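Local coordinates for mevalonate diphosphate decarboxylase (Legionella pneumophila, PDB 3LTO), which probably catalyses the ATP-dependent decarboxylation of mevalonate diphosphate to isopentenyl diphosphate, a step of isoprenoid biosynthesis, at residues Ala12-Met17 with Ala214-Leu219; Asp28-Ser33 with Leu160-Lys165; Ser150-Tyr155 with Asp164-Ile169. One frame throughout, in Å; residues are numbered along the deposited sequence.

Contact 1 of 3, residues Ala12-Met17 with Ala214-Leu219. With SO4 (sulfate ion), chain C; SO4 (sulfate ion), chain D.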
# COMPACT_ATOMS: atom_id res chain seq x y z
N ALA A 12 -9.39 -12.47 12.65
CA ALA A 12 -8.01 -12.60 12.22
C ALA A 12 -7.26 -13.83 12.74
O ALA A 12 -7.30 -14.14 13.93
CB ALA A 12 -7.25 -11.33 12.59
N LEU A 13 -6.59 -14.53 11.83
CA LEU A 13 -5.77 -15.69 12.16
C LEU A 13 -4.36 -15.15 12.47
O LEU A 13 -3.66 -15.66 13.35
CB LEU A 13 -5.74 -16.68 10.98
CG LEU A 13 -6.89 -17.69 10.90
CD1 LEU A 13 -8.21 -16.98 11.11
CD2 LEU A 13 -6.88 -18.41 9.56
N ILE A 14 -3.95 -14.12 11.72
CA ILE A 14 -2.68 -13.42 11.92
C ILE A 14 -3.15 -12.02 12.36
O ILE A 14 -3.92 -11.38 11.64
CB ILE A 14 -1.85 -13.32 10.62
CG1 ILE A 14 -1.51 -14.72 10.11
CG2 ILE A 14 -0.56 -12.54 10.89
CD1 ILE A 14 -0.60 -15.53 11.03
N LYS A 15 -2.70 -11.56 13.51
CA LYS A 15 -3.17 -10.28 14.06
C LYS A 15 -2.51 -8.98 13.62
O LYS A 15 -1.29 -8.87 13.57
CB LYS A 15 -3.10 -10.31 15.60
CG LYS A 15 -3.55 -11.61 16.27
CD LYS A 15 -5.03 -11.86 16.06
CE LYS A 15 -5.48 -13.09 16.85
NZ LYS A 15 -6.92 -13.40 16.62
N TYR A 16 -3.34 -7.98 13.33
CA TYR A 16 -2.88 -6.65 12.98
C TYR A 16 -2.53 -6.02 14.32
O TYR A 16 -1.45 -5.48 14.51
CB TYR A 16 -4.01 -5.87 12.29
CG TYR A 16 -3.89 -4.37 12.41
CD1 TYR A 16 -2.70 -3.71 12.08
CD2 TYR A 16 -4.96 -3.60 12.86
CE1 TYR A 16 -2.60 -2.32 12.19
CE2 TYR A 16 -4.87 -2.23 12.96
CZ TYR A 16 -3.69 -1.59 12.63
OH TYR A 16 -3.61 -0.23 12.79
N MSE A 17 -3.49 -6.08 15.24
CA MSE A 17 -3.32 -5.58 16.61
C MSE A 17 -3.14 -4.07 16.78
O MSE A 17 -2.71 -3.61 17.83
CB MSE A 17 -2.14 -6.30 17.27
CG MSE A 17 -2.24 -6.36 18.78
SE MSE A 17 -0.63 -7.11 19.58
CE MSE A 17 -0.42 -8.59 18.38
N ALA A 214 6.52 -14.09 10.08
CA ALA A 214 7.04 -15.45 10.02
C ALA A 214 5.89 -16.45 10.13
O ALA A 214 5.90 -17.49 9.49
CB ALA A 214 8.06 -15.68 11.14
N ASN A 215 4.90 -16.13 10.96
CA ASN A 215 3.75 -17.01 11.13
C ASN A 215 2.85 -16.99 9.91
O ASN A 215 2.25 -18.00 9.55
CB ASN A 215 2.94 -16.63 12.36
CG ASN A 215 3.69 -16.87 13.65
OD1 ASN A 215 4.50 -17.80 13.74
ND2 ASN A 215 3.42 -16.06 14.66
N LEU A 216 2.77 -15.82 9.27
CA LEU A 216 1.94 -15.65 8.08
C LEU A 216 2.48 -16.50 6.93
O LEU A 216 1.72 -17.14 6.21
CB LEU A 216 1.91 -14.18 7.66
CG LEU A 216 1.18 -13.84 6.36
CD1 LEU A 216 -0.25 -14.41 6.38
CD2 LEU A 216 1.16 -12.32 6.17
N LYS A 217 3.80 -16.50 6.78
CA LYS A 217 4.44 -17.28 5.72
C LYS A 217 4.15 -18.76 5.96
O LYS A 217 3.84 -19.49 5.03
CB LYS A 217 5.95 -17.05 5.71
CG LYS A 217 6.70 -18.04 4.81
CD LYS A 217 8.21 -17.97 5.01
CE LYS A 217 8.84 -16.85 4.20
NZ LYS A 217 8.76 -17.12 2.73
N LEU A 218 4.24 -19.19 7.22
CA LEU A 218 3.98 -20.59 7.55
C LEU A 218 2.51 -20.94 7.34
O LEU A 218 2.17 -21.98 6.76
CB LEU A 218 4.38 -20.88 9.00
CG LEU A 218 5.88 -20.82 9.32
CD1 LEU A 218 6.10 -20.99 10.81
CD2 LEU A 218 6.61 -21.90 8.54
N LEU A 219 1.63 -20.06 7.81
CA LEU A 219 0.19 -20.28 7.68
C LEU A 219 -0.23 -20.39 6.21
O LEU A 219 -0.94 -21.32 5.82
CB LEU A 219 -0.56 -19.13 8.35
CG LEU A 219 -2.08 -19.27 8.41
CD1 LEU A 219 -2.46 -20.59 9.08
CD2 LEU A 219 -2.66 -18.08 9.16
S SO4 C . -6.90 -7.76 14.52
O1 SO4 C . -6.04 -8.36 13.48
O2 SO4 C . -8.05 -7.12 13.85
O3 SO4 C . -7.37 -8.82 15.42
O4 SO4 C . -6.18 -6.74 15.29
S SO4 D . -6.44 1.34 14.44
O1 SO4 D . -5.71 1.32 13.17
O2 SO4 D . -7.89 1.32 14.20
O3 SO4 D . -6.06 0.15 15.24
O4 SO4 D . -6.08 2.56 15.19
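Leu13 and Ile14 press against one face of helix 208-224, meeting Asn215, Leu216 and Leu219. The two residues form a classic beta bulge opposite Leu32, where the chain turns a corner at the end of strand 2-12. In the two-domain fold of GHMP-kinase relatives, the contact joins the N-terminal family region to the C-terminal one.

No hydrogen bond crosses the interface, and the side chains that meet there do so through aliphatic carbons. Ile14 carries most of it. Ile14 CG1, anti to the carbonyl carbon (chi1 -61°), rests 3.7 Å from Leu219 CD2. The Ile14 and Leu219 side chains lie alongside each other but run opposite ways. Against Leu216 the Ile14 side chain lies at about a right angle, with CG1 3.9 Å from Leu216 CD1, while Ile14 CD1 reaches the helix backbone, 3.8 Å from the Leu216 N. Leu13 adds its CB, 3.8 Å from Leu219 CD2, so that this one methyl is shared by both bulge residues. Leu219 also touches Leu32, and Leu13 touches Phe223 of the same helix.

Glu238 of helix 228-247 accepts bonds from both Lys15 N and Asn215 ND2, linking the two segments indirectly.

Beyond the bulge the loop binds two sulfates, probably from the crystallisation liquor, at positions consistent with a site for phosphate groups. Tyr16 N donates an almost straight bond (176°) to O1 of one sulfate at 2.7 Å, and Met17 N, of a selenomethionine, reaches O4 of that ion at 2.8 Å. Arg152 and Ser149 also hold it. At the far end of the ring, Tyr16 OH donates to O1 of the second sulfate at 2.6 Å, an oxygen lying in the ring plane.

Contact 2 of 3, residues Asp28-Ser33 with Leu160-Lys165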
# COMPACT_ATOMS: atom_id res chain seq x y z
N ASP A 28 2.34 -2.40 10.80
CA ASP A 28 3.71 -2.89 10.94
C ASP A 28 3.82 -4.29 10.36
O ASP A 28 4.90 -4.70 9.91
CB ASP A 28 4.13 -2.87 12.41
CG ASP A 28 4.56 -1.47 12.86
OD1 ASP A 28 4.21 -0.48 12.18
OD2 ASP A 28 5.23 -1.37 13.90
N ASN A 29 2.72 -5.02 10.36
CA ASN A 29 2.74 -6.34 9.76
C ASN A 29 1.41 -6.62 9.11
O ASN A 29 0.41 -5.98 9.41
CB ASN A 29 3.10 -7.44 10.78
CG ASN A 29 2.15 -7.52 11.95
OD1 ASN A 29 2.44 -7.01 13.04
ND2 ASN A 29 1.00 -8.15 11.74
N SER A 30 1.42 -7.56 8.17
CA SER A 30 0.21 -7.92 7.48
C SER A 30 -0.72 -8.64 8.44
O SER A 30 -0.32 -9.04 9.54
CB SER A 30 0.54 -8.84 6.30
OG SER A 30 1.37 -8.19 5.37
N SER A 31 -1.97 -8.80 8.01
CA SER A 31 -2.97 -9.49 8.79
C SER A 31 -3.86 -10.31 7.86
O SER A 31 -4.09 -9.92 6.71
CB SER A 31 -3.80 -8.50 9.61
OG SER A 31 -4.44 -7.52 8.80
N LEU A 32 -4.35 -11.44 8.35
CA LEU A 32 -5.21 -12.35 7.59
C LEU A 32 -6.43 -12.72 8.42
O LEU A 32 -6.30 -13.18 9.56
CB LEU A 32 -4.44 -13.62 7.23
CG LEU A 32 -5.25 -14.72 6.53
CD1 LEU A 32 -5.38 -14.40 5.06
CD2 LEU A 32 -4.56 -16.04 6.71
N SER A 33 -7.63 -12.54 7.85
CA SER A 33 -8.84 -12.86 8.59
C SER A 33 -9.89 -13.58 7.77
O SER A 33 -9.88 -13.56 6.54
CB SER A 33 -9.44 -11.57 9.17
OG SER A 33 -9.80 -10.68 8.13
N LEU A 160 -6.60 -10.43 3.04
CA LEU A 160 -5.20 -10.25 3.38
C LEU A 160 -4.89 -8.78 3.27
O LEU A 160 -5.11 -8.16 2.23
CB LEU A 160 -4.29 -11.05 2.45
CG LEU A 160 -2.79 -10.86 2.70
CD1 LEU A 160 -2.43 -11.42 4.06
CD2 LEU A 160 -1.98 -11.54 1.61
N TRP A 161 -4.39 -8.21 4.36
CA TRP A 161 -4.04 -6.80 4.43
C TRP A 161 -2.52 -6.69 4.56
O TRP A 161 -1.93 -7.18 5.52
CB TRP A 161 -4.76 -6.18 5.63
CG TRP A 161 -4.46 -4.73 5.93
CD1 TRP A 161 -3.87 -3.82 5.11
CD2 TRP A 161 -4.76 -4.04 7.15
NE1 TRP A 161 -3.79 -2.59 5.74
CE2 TRP A 161 -4.33 -2.70 6.99
CE3 TRP A 161 -5.36 -4.41 8.36
CZ2 TRP A 161 -4.47 -1.73 8.00
CZ3 TRP A 161 -5.50 -3.46 9.37
CH2 TRP A 161 -5.06 -2.13 9.18
N THR A 162 -1.90 -6.07 3.56
CA THR A 162 -0.45 -5.88 3.55
C THR A 162 -0.20 -4.46 3.11
O THR A 162 -0.68 -4.04 2.06
CB THR A 162 0.24 -6.83 2.56
OG1 THR A 162 0.13 -8.18 3.02
CG2 THR A 162 1.71 -6.47 2.42
N GLY A 163 0.55 -3.70 3.90
CA GLY A 163 0.82 -2.32 3.54
C GLY A 163 -0.47 -1.54 3.48
O GLY A 163 -1.29 -1.61 4.41
N ASP A 164 -0.69 -0.79 2.40
CA ASP A 164 -1.92 -0.02 2.29
C ASP A 164 -2.92 -0.67 1.35
O ASP A 164 -3.85 -0.02 0.87
CB ASP A 164 -1.64 1.42 1.84
CG ASP A 164 -1.00 1.49 0.47
OD1 ASP A 164 -1.44 0.75 -0.43
OD2 ASP A 164 -0.08 2.31 0.28
N LYS A 165 -2.73 -1.97 1.09
CA LYS A 165 -3.62 -2.71 0.22
C LYS A 165 -4.29 -3.87 0.93
O LYS A 165 -3.65 -4.61 1.69
CB LYS A 165 -2.87 -3.23 -1.00
CG LYS A 165 -3.75 -3.97 -2.00
CD LYS A 165 -2.94 -4.82 -2.97
CE LYS A 165 -3.84 -5.63 -3.88
NZ LYS A 165 -3.06 -6.56 -4.74
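Ser31 and Trp161 form an antiparallel hydrogen-bonded pair where strands 31-47 and 158-162 run together in the mixed sheet of the N-terminal region, their short segments at 167°. Ser31 N donates to Trp161 O at 3.0 Å, and the return bond from Trp161 N to Ser31 O, at 2.9 Å, is the straighter. Leu32 and Leu160 follow as a non-hydrogen-bonded pair, their CD1 methyls 4.3 Å apart.

Before the strand begins, the side chains take over: Thr162 OG1 donates to Ser30 OG at 2.7 Å, while Ser30 OG is also bonded to Gly310 O of the second subunit. On the face bearing Ser31 and Trp161, Ser31 OG stands between its backbone N and carbonyl carbon (chi1 58°). There Ser31 OG comes within 3.3 Å of Trp161 CE3, and its polar partner is Arg152 NE. Trp161 in turn meets the Tyr16 ring, with planes about 50° apart.

A type II' turn from Thr162 to Lys165, with Gly163 at positive phi, reverses the chain into strand 165-168. Strands 31-47 and 158-162 lie between strand 165-168 and the Leu13 bulge, which is bonded to Leu32, while Ser30 and Asn29 touch helix 208-224.

Contact 3 of 3, residues Ser150-Tyr155 with Asp164-Ile169. With SO4 (sulfate ion), chain C.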
# COMPACT_ATOMS: atom_id res chain seq x y z
N SER A 150 -11.63 -2.99 10.32
CA SER A 150 -12.76 -2.90 9.40
C SER A 150 -12.46 -3.00 7.91
O SER A 150 -13.32 -3.44 7.15
CB SER A 150 -13.57 -1.63 9.67
OG SER A 150 -12.91 -0.49 9.16
N CYS A 151 -11.26 -2.61 7.48
CA CYS A 151 -10.94 -2.68 6.05
C CYS A 151 -10.97 -4.10 5.53
O CYS A 151 -11.17 -4.33 4.33
CB CYS A 151 -9.58 -2.02 5.74
SG CYS A 151 -8.07 -2.94 6.15
N ARG A 152 -10.79 -5.07 6.42
CA ARG A 152 -10.82 -6.48 6.05
C ARG A 152 -12.23 -7.02 5.86
O ARG A 152 -12.41 -8.10 5.29
CB ARG A 152 -10.12 -7.32 7.11
CG ARG A 152 -8.62 -7.28 7.06
CD ARG A 152 -8.05 -8.37 7.93
NE ARG A 152 -7.39 -7.84 9.10
CZ ARG A 152 -7.91 -7.80 10.32
NH1 ARG A 152 -9.12 -8.27 10.55
NH2 ARG A 152 -7.19 -7.30 11.31
N SER A 153 -13.23 -6.28 6.33
CA SER A 153 -14.61 -6.74 6.19
C SER A 153 -15.21 -6.50 4.81
O SER A 153 -16.31 -6.96 4.53
CB SER A 153 -15.49 -6.09 7.26
OG SER A 153 -15.20 -6.65 8.54
N PHE A 154 -14.48 -5.80 3.95
CA PHE A 154 -14.92 -5.49 2.59
C PHE A 154 -14.59 -6.61 1.60
O PHE A 154 -14.85 -6.49 0.40
CB PHE A 154 -14.26 -4.19 2.12
CG PHE A 154 -14.83 -2.96 2.78
CD1 PHE A 154 -15.89 -2.27 2.19
CD2 PHE A 154 -14.36 -2.55 4.02
CE1 PHE A 154 -16.48 -1.19 2.84
CE2 PHE A 154 -14.95 -1.46 4.68
CZ PHE A 154 -16.01 -0.79 4.09
N TYR A 155 -14.01 -7.70 2.10
CA TYR A 155 -13.64 -8.82 1.25
C TYR A 155 -14.05 -10.12 1.92
O TYR A 155 -14.18 -10.18 3.13
CB TYR A 155 -12.13 -8.80 1.00
CG TYR A 155 -11.64 -7.46 0.50
CD1 TYR A 155 -11.67 -7.15 -0.86
CD2 TYR A 155 -11.22 -6.47 1.40
CE1 TYR A 155 -11.29 -5.89 -1.31
CE2 TYR A 155 -10.85 -5.20 0.95
CZ TYR A 155 -10.89 -4.92 -0.41
OH TYR A 155 -10.56 -3.66 -0.86
N ASP A 164 -0.69 -0.79 2.40
CA ASP A 164 -1.92 -0.02 2.29
C ASP A 164 -2.92 -0.67 1.35
O ASP A 164 -3.85 -0.02 0.87
CB ASP A 164 -1.64 1.42 1.84
CG ASP A 164 -1.00 1.49 0.47
OD1 ASP A 164 -1.44 0.75 -0.43
OD2 ASP A 164 -0.08 2.31 0.28
N LYS A 165 -2.73 -1.97 1.09
CA LYS A 165 -3.62 -2.71 0.22
C LYS A 165 -4.29 -3.87 0.93
O LYS A 165 -3.65 -4.61 1.69
CB LYS A 165 -2.87 -3.23 -1.00
CG LYS A 165 -3.75 -3.97 -2.00
CD LYS A 165 -2.94 -4.82 -2.97
CE LYS A 165 -3.84 -5.63 -3.88
NZ LYS A 165 -3.06 -6.56 -4.74
N VAL A 166 -5.59 -4.03 0.69
CA VAL A 166 -6.36 -5.12 1.28
C VAL A 166 -7.07 -5.82 0.13
O VAL A 166 -7.62 -5.17 -0.75
CB VAL A 166 -7.42 -4.61 2.27
CG1 VAL A 166 -8.16 -5.79 2.88
CG2 VAL A 166 -6.76 -3.78 3.35
N SER A 167 -7.07 -7.14 0.15
CA SER A 167 -7.73 -7.90 -0.91
C SER A 167 -8.22 -9.24 -0.44
O SER A 167 -7.82 -9.74 0.61
CB SER A 167 -6.77 -8.13 -2.08
OG SER A 167 -6.38 -6.91 -2.68
N ALA A 168 -9.11 -9.83 -1.24
CA ALA A 168 -9.62 -11.15 -0.94
C ALA A 168 -8.53 -12.08 -1.44
O ALA A 168 -8.00 -11.89 -2.54
CB ALA A 168 -10.91 -11.39 -1.70
N ILE A 169 -8.16 -13.08 -0.64
CA ILE A 169 -7.14 -14.03 -1.05
C ILE A 169 -7.83 -15.39 -1.22
O ILE A 169 -8.61 -15.81 -0.36
CB ILE A 169 -5.98 -14.12 -0.02
CG1 ILE A 169 -4.91 -15.09 -0.51
CG2 ILE A 169 -6.51 -14.56 1.34
CD1 ILE A 169 -3.70 -15.17 0.41
S SO4 C . -6.90 -7.76 14.52
O1 SO4 C . -6.04 -8.36 13.48
O2 SO4 C . -8.05 -7.12 13.85
O3 SO4 C . -7.37 -8.82 15.42
O4 SO4 C . -6.18 -6.74 15.29
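Tyr155 and Ala168 bring their CA atoms to 5.1 Å, yet no hydrogen bond crosses between the irregular segment 150-155 and strand 165-168; the contact is made by side chains of 150-155 packing on the strand's backbone and side chains. The Tyr155 ring lies against the strand backbone. Ser167 CA sits over the centre of one face of the Tyr155 ring in a CH-pi contact, 4.0 Å from the centroid, and Val166 C lies over the same face nearer the rim.

Val166 sits between this ring and Cys151, one methyl toward each. Val166 CG1, anti to the backbone N (chi1 -178°), approaches Tyr155 CE2 at 3.4 Å. Val166 CG2 is only 3.2 Å from Cys151 SG, which is tight. Tyr155 CB meets Ala168 CB at 3.9 Å, and Tyr155 OH bonds to Asp137.

The Arg152 guanidinium ends at a sulfate ion rather than at the strand. Arg152 NH2 gives a nearly straight bond of 2.7 Å to O2 of the sulfate that Tyr16 N also binds, and this oxygen lies in the guanidinium plane. Apolar and CH-pi packing joins this loop to strand 165-168, while its one cationic group faces an anion; this is consistent with a phosphate-binding role for the loop.

Overall arrangement
Contacts 1 and 2 are buried, whereas contact 3 is partly buried, with Ala168 exposed. Contacts 2 and 3 build on the same sheet and share Asp164 and Lys165 at the hairpin turn; contact 1 instead joins the N-terminal region to helix 208-224 of the C-terminal family region. Their chemistry follows these places: backbone pairing in contact 2, aliphatic packing against a helix in contact 1, and an aromatic face on a strand in contact 3. Contact 2 is also the bridge, its Leu32 pairing with Leu13 of contact 1 and its Leu160 with Ser167 of contact 3. Contacts 1 and 3 converge on one sulfate, and all three reach the second subunit.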